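Beta-cardiotoxin OH-27 (Ophiophagus hannah, PDB 3PLC) is a three-finger cardiotoxin of king cobra venom, an all-beta protein that probably acts on the heart. Local coordinates at residues A[4-8]-A[9-13]. Numbering follows the deposited sequence.
Sequences LNTPL and PLIYT
The tip of the first finger of this three-finger toxin is a loop closed on itself by Leu4 meeting Tyr12, Asn5 meeting Ile11 and Thr13, and Thr6 and Leu8 meeting Ile11. It joins strands 2-4 and 12-14, which form the two-stranded antiparallel sheet of the fold. At its base Leu4 faces Tyr12 in a non-hydrogen-bonded antiparallel pair, their side chains diverging, and one residue further toward the tip Asn5 N donates weakly to Ile11 O at 3.2 Å, with an N-H...O angle of 133°. The same carbonyl oxygen takes a CA-H contact from Leu4 CA and lies against Leu4 CD2, so the Asn5 N-H and these two carbons all close on one oxygen. The two methyls of Leu4 lie over the backbone of the returning arm: CD1 is 3.4 Å from Pro9 O, while CD2 also touches Leu10 O. Ile11 works away from these methyls. Its CG2 meets Thr6 CG2 at 3.8 Å, the two side chains crossing at about a right angle. The Ile11 and Leu8 side chains lie side by side, pointing the same way, with Ile11 CD1 3.7 Å from Leu8 CB. The bend at Pro7 is held by an ST turn: Thr6 OG1, set between its own backbone N and carbonyl carbon (chi1 72°), accepts from Leu8 N at 2.8 Å. Outside the loop, Arg38 NH1 donates to Thr6 O and Asn62 ND2 to Leu4 O, tying the finger to strand 37-41 and the C-terminal end. Asn5 CB rests 3.8 Å from Tyr12 CA, and with CG anti to the backbone N (chi1 -158°) the amide goes on to Thr13, where Asn5 ND2 comes within 2.8 Å of Thr13 OG1 at an angle too poor for a hydrogen bond.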
loop_
_atom_site.group_PDB
_atom_site.type_symbol
_atom_site.label_atom_id
_atom_site.label_comp_id
_atom_site.label_asym_id
_atom_site.label_seq_id
_atom_site.Cartn_x
_atom_site.Cartn_y
_atom_site.Cartn_z
ATOM N N LEU A 4 -3.990 3.001 3.517
ATOM C CA LEU A 4 -3.429 4.367 3.530
ATOM C C LEU A 4 -2.999 4.748 2.096
ATOM O O LEU A 4 -2.473 3.916 1.331
ATOM C CB LEU A 4 -2.286 4.550 4.561
ATOM C CG LEU A 4 -2.653 4.451 6.076
ATOM C CD1 LEU A 4 -1.544 5.036 6.921
ATOM C CD2 LEU A 4 -3.894 5.190 6.417
ATOM N N ASN A 5 -3.187 6.024 1.781
ATOM C CA ASN A 5 -3.374 6.496 0.438
ATOM C C ASN A 5 -2.383 7.568 -0.015
ATOM O O ASN A 5 -2.269 7.849 -1.219
ATOM C CB ASN A 5 -4.769 7.139 0.371
ATOM C CG ASN A 5 -5.267 7.175 -1.017
ATOM O OD1 ASN A 5 -4.573 6.685 -1.900
ATOM N ND2 ASN A 5 -6.441 7.721 -1.251
ATOM N N THR A 6 -1.721 8.184 0.959
ATOM C CA THR A 6 -1.000 9.427 0.761
ATOM C C THR A 6 0.265 9.355 1.597
ATOM O O THR A 6 0.417 8.426 2.406
ATOM C CB THR A 6 -1.840 10.675 1.250
ATOM O OG1 THR A 6 -1.893 10.699 2.678
ATOM C CG2 THR A 6 -3.230 10.676 0.706
ATOM N N PRO A 7 1.191 10.325 1.432
ATOM C CA PRO A 7 2.298 10.283 2.404
ATOM C C PRO A 7 1.851 10.669 3.824
ATOM O O PRO A 7 2.625 10.600 4.781
ATOM C CB PRO A 7 3.287 11.311 1.838
ATOM C CG PRO A 7 2.933 11.386 0.359
ATOM C CD PRO A 7 1.450 11.303 0.356
ATOM N N LEU A 8 0.597 11.078 3.970
ATOM C CA LEU A 8 0.125 11.518 5.276
ATOM C C LEU A 8 -0.415 10.326 6.091
ATOM O O LEU A 8 -0.782 9.307 5.502
ATOM C CB LEU A 8 -0.867 12.676 5.122
ATOM C CG LEU A 8 -0.254 13.945 4.501
ATOM C CD1 LEU A 8 -1.143 14.593 3.458
ATOM C CD2 LEU A 8 0.135 14.972 5.534
ATOM N N PRO A 9 -0.456 10.461 7.443
ATOM C CA PRO A 9 -0.673 9.378 8.448
ATOM C C PRO A 9 -2.041 8.672 8.586
ATOM O O PRO A 9 -2.100 7.549 9.190
ATOM C CB PRO A 9 -0.356 10.059 9.783
ATOM C CG PRO A 9 -0.468 11.526 9.499
ATOM C CD PRO A 9 -0.015 11.709 8.088
ATOM N N LEU A 10 -3.125 9.294 8.115
ATOM C CA LEU A 10 -4.453 8.704 8.384
ATOM C C LEU A 10 -5.313 8.531 7.155
ATOM O O LEU A 10 -6.177 7.654 7.136
ATOM C CB LEU A 10 -5.242 9.543 9.391
ATOM C CG LEU A 10 -4.750 9.612 10.837
ATOM C CD1 LEU A 10 -5.422 10.793 11.550
ATOM C CD2 LEU A 10 -4.994 8.295 11.579
ATOM N N ILE A 11 -5.093 9.374 6.148
ATOM C CA ILE A 11 -5.882 9.334 4.923
ATOM C C ILE A 11 -5.884 7.970 4.247
ATOM O O ILE A 11 -4.876 7.294 4.221
ATOM C CB ILE A 11 -5.489 10.477 3.955
ATOM C CG1 ILE A 11 -5.576 11.812 4.718
ATOM C CG2 ILE A 11 -6.393 10.482 2.718
ATOM C CD1 ILE A 11 -4.526 12.826 4.337
ATOM N N TYR A 12 -7.048 7.560 3.746
ATOM C CA TYR A 12 -7.217 6.256 3.103
ATOM C C TYR A 12 -8.229 6.294 1.961
ATOM O O TYR A 12 -8.978 7.257 1.832
ATOM C CB TYR A 12 -7.636 5.212 4.144
ATOM C CG TYR A 12 -9.042 5.408 4.662
ATOM C CD1 TYR A 12 -10.138 4.895 3.964
ATOM C CD2 TYR A 12 -9.283 6.113 5.855
ATOM C CE1 TYR A 12 -11.426 5.081 4.418
ATOM C CE2 TYR A 12 -10.586 6.311 6.318
ATOM C CZ TYR A 12 -11.645 5.792 5.593
ATOM O OH TYR A 12 -12.931 5.960 6.034
ATOM N N THR A 13 -8.234 5.248 1.132
ATOM C CA THR A 13 -9.365 4.950 0.246
ATOM C C THR A 13 -9.770 3.511 0.490
ATOM O O THR A 13 -8.991 2.708 1.068
ATOM C CB THR A 13 -9.041 5.014 -1.283
ATOM O OG1 THR A 13 -7.638 5.202 -1.487
ATOM C CG2 THR A 13 -9.835 6.120 -2.009
#